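Long-range contacts in major capsid protein (Norovirus Hu/GI.7/TCH-060/USA/2003, PDB 4P25), which forms the P domain of the norovirus capsid surface and binds fucosylated histo-blood group antigens, here LeY, as probable attachment sites on host cells: residues V39-N44 against T187-P192; L245-P250 against G257-Y262. All coordinates share one frame; numbering follows the deposited sequence.

Contact 1 of 2, residues V39-N44 against T187-P192; sequences VVQFQN and THLAPP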
loop_
_atom_site.group_PDB
_atom_site.type_symbol
_atom_site.label_atom_id
_atom_site.label_comp_id
_atom_site.label_asym_id
_atom_site.label_seq_id
_atom_site.Cartn_x
_atom_site.Cartn_y
_atom_site.Cartn_z
ATOM N N VAL A 39 17.440 15.841 -14.332
ATOM C CA VAL A 39 17.576 14.390 -14.386
ATOM C C VAL A 39 17.321 13.805 -13.002
ATOM O O VAL A 39 17.807 14.341 -12.006
ATOM C CB VAL A 39 19.004 13.990 -14.838
ATOM C CG1 VAL A 39 19.196 12.484 -14.772
ATOM C CG2 VAL A 39 19.283 14.505 -16.238
ATOM N N VAL A 40 16.544 12.726 -12.933
ATOM C CA VAL A 40 16.340 12.021 -11.667
ATOM C C VAL A 40 16.827 10.580 -11.771
ATOM O O VAL A 40 17.045 10.062 -12.867
ATOM C CB VAL A 40 14.861 12.045 -11.198
ATOM C CG1 VAL A 40 14.389 13.487 -10.992
ATOM C CG2 VAL A 40 13.956 11.289 -12.179
ATOM N N GLN A 41 17.004 9.938 -10.622
ATOM C CA GLN A 41 17.486 8.565 -10.613
ATOM C C GLN A 41 16.851 7.782 -9.469
ATOM O O GLN A 41 17.532 7.051 -8.744
ATOM C CB GLN A 41 19.016 8.529 -10.513
ATOM C CG GLN A 41 19.593 7.195 -10.961
ATOM C CD GLN A 41 21.090 7.086 -10.780
ATOM O OE1 GLN A 41 21.755 8.036 -10.364
ATOM N NE2 GLN A 41 21.631 5.917 -11.097
ATOM N N PHE A 42 15.542 7.946 -9.309
ATOM C CA PHE A 42 14.802 7.256 -8.256
ATOM C C PHE A 42 15.063 5.757 -8.336
ATOM O O PHE A 42 15.192 5.204 -9.435
ATOM C CB PHE A 42 13.300 7.547 -8.374
ATOM C CG PHE A 42 12.954 9.016 -8.365
ATOM C CD1 PHE A 42 13.749 9.935 -7.696
ATOM C CD2 PHE A 42 11.818 9.474 -9.020
ATOM C CE1 PHE A 42 13.425 11.288 -7.690
ATOM C CE2 PHE A 42 11.486 10.825 -9.013
ATOM C CZ PHE A 42 12.293 11.729 -8.346
ATOM N N GLN A 43 15.162 5.107 -7.178
ATOM C CA GLN A 43 15.418 3.666 -7.123
ATOM C C GLN A 43 14.156 2.862 -6.851
ATOM O O GLN A 43 14.112 1.663 -7.103
ATOM C CB GLN A 43 16.488 3.352 -6.075
ATOM C CG GLN A 43 17.845 3.912 -6.459
ATOM C CD GLN A 43 18.314 3.369 -7.788
ATOM O OE1 GLN A 43 18.415 2.153 -7.967
ATOM N NE2 GLN A 43 18.600 4.262 -8.731
ATOM N N ASN A 44 13.136 3.538 -6.334
ATOM C CA ASN A 44 11.809 2.952 -6.222
ATOM C C ASN A 44 10.873 3.521 -7.286
ATOM O O ASN A 44 11.153 4.575 -7.871
ATOM C CB ASN A 44 11.254 3.144 -4.807
ATOM C CG ASN A 44 11.920 2.226 -3.801
ATOM O OD1 ASN A 44 12.271 1.088 -4.131
ATOM N ND2 ASN A 44 12.110 2.710 -2.578
ATOM N N THR A 187 26.434 -3.243 -9.557
ATOM C CA THR A 187 25.242 -3.023 -8.754
ATOM C C THR A 187 24.113 -2.538 -9.648
ATOM O O THR A 187 24.291 -1.609 -10.430
ATOM C CB THR A 187 25.507 -2.021 -7.642
ATOM O OG1 THR A 187 26.678 -2.434 -6.926
ATOM C CG2 THR A 187 24.319 -1.963 -6.692
ATOM N N HIS A 188 22.962 -3.189 -9.543
ATOM C CA HIS A 188 21.825 -2.847 -10.382
ATOM C C HIS A 188 21.077 -1.610 -9.881
ATOM O O HIS A 188 19.881 -1.686 -9.612
ATOM C CB HIS A 188 20.853 -4.030 -10.480
ATOM C CG HIS A 188 21.396 -5.206 -11.233
ATOM N ND1 HIS A 188 22.707 -5.281 -11.654
ATOM C CD2 HIS A 188 20.803 -6.352 -11.646
ATOM C CE1 HIS A 188 22.898 -6.422 -12.292
ATOM N NE2 HIS A 188 21.760 -7.091 -12.300
ATOM N N LEU A 189 21.778 -0.484 -9.743
ATOM C CA LEU A 189 21.085 0.793 -9.563
ATOM C C LEU A 189 20.247 1.044 -10.805
ATOM O O LEU A 189 20.722 0.856 -11.927
ATOM C CB LEU A 189 22.063 1.963 -9.427
ATOM C CG LEU A 189 22.691 2.483 -8.135
ATOM C CD1 LEU A 189 23.474 3.747 -8.465
ATOM C CD2 LEU A 189 21.659 2.768 -7.059
ATOM N N ALA A 190 19.007 1.476 -10.610
ATOM C CA ALA A 190 18.196 1.918 -11.732
ATOM C C ALA A 190 18.889 3.127 -12.359
ATOM O O ALA A 190 19.405 3.984 -11.642
ATOM C CB ALA A 190 16.798 2.274 -11.268
ATOM N N PRO A 191 18.922 3.189 -13.697
ATOM C CA PRO A 191 19.659 4.256 -14.377
ATOM C C PRO A 191 18.932 5.589 -14.302
ATOM O O PRO A 191 17.741 5.613 -13.972
ATOM C CB PRO A 191 19.715 3.760 -15.826
ATOM C CG PRO A 191 18.477 2.944 -15.980
ATOM C CD PRO A 191 18.273 2.267 -14.650
ATOM N N PRO A 192 19.634 6.694 -14.595
ATOM C CA PRO A 192 18.971 7.999 -14.580
ATOM C C PRO A 192 17.881 8.057 -15.635
ATOM O O PRO A 192 17.950 7.359 -16.648
ATOM C CB PRO A 192 20.098 8.972 -14.952
ATOM C CG PRO A 192 21.361 8.233 -14.693
ATOM C CD PRO A 192 21.059 6.799 -14.947
#

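Contact 2 of 2, residues L245-P250 against G257-Y262; sequences LHYVDP and GEFKLY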
loop_
_atom_site.group_PDB
_atom_site.type_symbol
_atom_site.label_atom_id
_atom_site.label_comp_id
_atom_site.label_asym_id
_atom_site.label_seq_id
_atom_site.Cartn_x
_atom_site.Cartn_y
_atom_site.Cartn_z
ATOM N N LEU A 245 -0.874 7.354 -24.185
ATOM C CA LEU A 245 -1.962 7.237 -23.223
ATOM C C LEU A 245 -2.854 8.458 -23.302
ATOM O O LEU A 245 -2.390 9.554 -23.605
ATOM C CB LEU A 245 -1.420 7.153 -21.794
ATOM C CG LEU A 245 -0.336 6.141 -21.449
ATOM C CD1 LEU A 245 0.002 6.266 -19.976
ATOM C CD2 LEU A 245 -0.773 4.721 -21.793
ATOM N N HIS A 246 -4.132 8.263 -23.016
ATOM C CA HIS A 246 -5.049 9.372 -22.820
ATOM C C HIS A 246 -5.410 9.440 -21.340
ATOM O O HIS A 246 -5.560 8.412 -20.680
ATOM C CB HIS A 246 -6.315 9.170 -23.649
ATOM C CG HIS A 246 -6.091 9.249 -25.129
ATOM N ND1 HIS A 246 -6.981 8.722 -26.040
ATOM C CD2 HIS A 246 -5.095 9.804 -25.853
ATOM C CE1 HIS A 246 -6.537 8.943 -27.264
ATOM N NE2 HIS A 246 -5.393 9.596 -27.182
ATOM N N TYR A 247 -5.525 10.653 -20.818
ATOM C CA TYR A 247 -5.945 10.868 -19.440
ATOM C C TYR A 247 -7.406 11.318 -19.474
ATOM O O TYR A 247 -7.714 12.423 -19.924
ATOM C CB TYR A 247 -5.041 11.913 -18.791
ATOM C CG TYR A 247 -5.268 12.187 -17.316
ATOM C CD1 TYR A 247 -4.945 11.240 -16.346
ATOM C CD2 TYR A 247 -5.749 13.418 -16.892
ATOM C CE1 TYR A 247 -5.132 11.511 -14.996
ATOM C CE2 TYR A 247 -5.935 13.695 -15.554
ATOM C CZ TYR A 247 -5.627 12.740 -14.608
ATOM O OH TYR A 247 -5.816 13.028 -13.275
ATOM N N VAL A 248 -8.294 10.452 -18.993
ATOM C CA VAL A 248 -9.724 10.595 -19.243
ATOM C C VAL A 248 -10.505 10.943 -17.978
ATOM O O VAL A 248 -10.280 10.366 -16.915
ATOM C CB VAL A 248 -10.290 9.289 -19.857
ATOM C CG1 VAL A 248 -11.772 9.434 -20.195
ATOM C CG2 VAL A 248 -9.490 8.894 -21.091
ATOM N N ASP A 249 -11.417 11.901 -18.104
ATOM C CA ASP A 249 -12.351 12.222 -17.033
ATOM C C ASP A 249 -13.285 11.020 -16.886
ATOM O O ASP A 249 -13.978 10.658 -17.833
ATOM C CB ASP A 249 -13.121 13.497 -17.396
ATOM C CG ASP A 249 -14.066 13.961 -16.297
ATOM O OD1 ASP A 249 -14.765 13.119 -15.703
ATOM O OD2 ASP A 249 -14.114 15.179 -16.030
ATOM N N PRO A 250 -13.303 10.383 -15.702
ATOM C CA PRO A 250 -14.083 9.148 -15.567
ATOM C C PRO A 250 -15.579 9.386 -15.443
ATOM O O PRO A 250 -16.360 8.434 -15.459
ATOM C CB PRO A 250 -13.542 8.539 -14.271
ATOM C CG PRO A 250 -13.121 9.719 -13.467
ATOM C CD PRO A 250 -12.553 10.697 -14.473
ATOM N N GLY A 257 -6.057 14.909 -21.926
ATOM C CA GLY A 257 -4.691 15.126 -22.368
ATOM C C GLY A 257 -3.959 13.872 -22.803
ATOM O O GLY A 257 -4.340 12.757 -22.429
ATOM N N GLU A 258 -2.899 14.074 -23.585
ATOM C CA GLU A 258 -2.073 13.004 -24.142
ATOM C C GLU A 258 -0.761 12.879 -23.398
ATOM O O GLU A 258 -0.124 13.886 -23.085
ATOM C CB GLU A 258 -1.681 13.327 -25.586
ATOM C CG GLU A 258 -2.792 13.611 -26.540
ATOM C CD GLU A 258 -2.325 13.481 -27.971
ATOM O OE1 GLU A 258 -1.272 14.054 -28.328
ATOM O OE2 GLU A 258 -3.006 12.776 -28.736
ATOM N N PHE A 259 -0.336 11.641 -23.170
ATOM C CA PHE A 259 0.924 11.360 -22.488
ATOM C C PHE A 259 1.647 10.229 -23.213
ATOM O O PHE A 259 1.010 9.404 -23.864
ATOM C CB PHE A 259 0.661 10.946 -21.032
ATOM C CG PHE A 259 0.061 12.035 -20.181
ATOM C CD1 PHE A 259 -1.286 12.348 -20.273
ATOM C CD2 PHE A 259 0.842 12.729 -19.270
ATOM C CE1 PHE A 259 -1.842 13.347 -19.489
ATOM C CE2 PHE A 259 0.292 13.727 -18.480
ATOM C CZ PHE A 259 -1.053 14.037 -18.589
ATOM N N LYS A 260 2.973 10.189 -23.116
ATOM C CA LYS A 260 3.717 9.046 -23.637
ATOM C C LYS A 260 4.356 8.236 -22.521
ATOM O O LYS A 260 5.017 8.778 -21.635
ATOM C CB LYS A 260 4.757 9.466 -24.684
ATOM C CG LYS A 260 4.136 9.754 -26.042
ATOM C CD LYS A 260 5.009 10.650 -26.915
ATOM C CE LYS A 260 6.198 9.912 -27.508
ATOM N NZ LYS A 260 7.100 10.850 -28.238
ATOM N N LEU A 261 4.127 6.929 -22.573
ATOM C CA LEU A 261 4.709 5.990 -21.629
ATOM C C LEU A 261 5.830 5.232 -22.331
ATOM O O LEU A 261 5.591 4.514 -23.305
ATOM C CB LEU A 261 3.632 5.031 -21.125
ATOM C CG LEU A 261 4.048 3.820 -20.288
ATOM C CD1 LEU A 261 4.679 4.245 -18.971
ATOM C CD2 LEU A 261 2.845 2.920 -20.052
ATOM N N TYR A 262 7.051 5.405 -21.837
ATOM C CA TYR A 262 8.227 4.838 -22.492
ATOM C C TYR A 262 8.569 3.458 -21.934
ATOM O O TYR A 262 8.303 3.179 -20.762
ATOM C CB TYR A 262 9.416 5.790 -22.346
ATOM C CG TYR A 262 9.328 6.999 -23.248
ATOM C CD1 TYR A 262 9.882 6.972 -24.519
ATOM C CD2 TYR A 262 8.688 8.161 -22.836
ATOM C CE1 TYR A 262 9.812 8.064 -25.352
ATOM C CE2 TYR A 262 8.608 9.263 -23.667
ATOM C CZ TYR A 262 9.175 9.208 -24.926
ATOM O OH TYR A 262 9.119 10.290 -25.780
HETATM O O HOH W 1 -4.573 9.901 -29.940
#

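Contact 1 of 2, residues V39-N44 against T187-P192
The side-chain amides of Q41 and Q43 both converge on the carbonyl oxygen of A190, which lies in the plane of each. P192 lays CG and CD of its ring over one face of the Q41 amide, CG 4.1 Å from Q41 CD, while L189 CD1 approaches Q41 NE2 from the other side. The other leucine methyl, L189 CD2, sits squarely above the Q43 amide, 3.5 Å from Q43 CD.

A190 O accepts two bonds, from Q41 NE2 and from Q43 NE2, each 3.0 Å long. Q43 also takes the A190 N-H on a lone pair of OE1, with A190 N to Q43 OE1 at 2.8 Å, giving a two-pronged grip on one alanine. A bend in its chain (chi2 -59°) turns this amide back, and NE2 also bonds Q41 O, the donor standing well above that carbonyl plane. Three bonds thus fix the rotation of the Q43 amide. Further along, V39 CG1 packs on P192 CB at 3.6 Å.

These are two extended loop segments running roughly opposite ways. The hydrogen bonds between them all involve glutamine side chains; a backbone bond between V40 and I193 follows just beyond. R46 bridges them by bonding F42 O and P191 O, D103 takes the N-H groups of Q43 and N44, and V40 and F42 rest on Y204 of strand 201-208.

Contact 2 of 2, residues L245-P250 against G257-Y262
L245 and F259 form an antiparallel hydrogen-bonded pair in two strands whose axes approach to 4.8 Å at 140°, with L245 N to F259 O at 2.8 Å and nearly straight (177°), and F259 N returning a bond to L245 O. One step along, H246 and E258 make a non-hydrogen-bonded pair, and Y247 N then bonds G257 O at 2.9 Å.

L245, Y247 and F259 share one face. The F259 ring swings toward Y247 and brings CE1 to 3.6 Å from Y247 CB; L245 O lies at the edge of the same phenyl ring, near its plane. Y247 has CG anti to its backbone N (chi1 -176°), which carries the phenol away from G257 and on to P281 O and G284 N, both bonded to its hydroxyl. Diagonally across the pair, L245 lays CD1 against L261 CB at 4.0 Å, the two leucines crossing at a slant.

The pair is a beta hairpin, strands 242-248 and 255-262, in the antiparallel sheet that belongs, as in other norovirus P domains, to the P1 subdomain. Strand 285-292 flanks it beyond L245, where F286 packs, and strand 266-269 beyond F259, where C269 does.

H246 and E258 emerge on the other face. Their ends stay apart, H246 NE2 being 4.3 Å from E258 OE2, and a water spans the gap: it lies in the plane of the imidazole, 2.9 Å from H246 NE2, and gives a weak bond to E258 OE2. The other carboxylate oxygen, E258 OE1, is held by K299 N.

Overall arrangement
Contact 1 closes before contact 2 opens along the chain; their centres are about 24 Å apart, their nearest atoms about 10 Å, and they do not touch. Contact 1 joins loops 143 residues apart, and the six-stranded sheet with most of the glycan pocket lies in the sequence between them, consistent with a P2 subdomain inserted into P1. Contact 2 is local, a hairpin with six residues between its segments. The seven-stranded sheet relates the two: strand 201-208 receives V40 and F42 from contact 1 and pairs with strand 266-269, which in turn pairs with 255-262 of contact 2. So contact 1 packs on the sheet that holds the hairpin of contact 2, probably within P1.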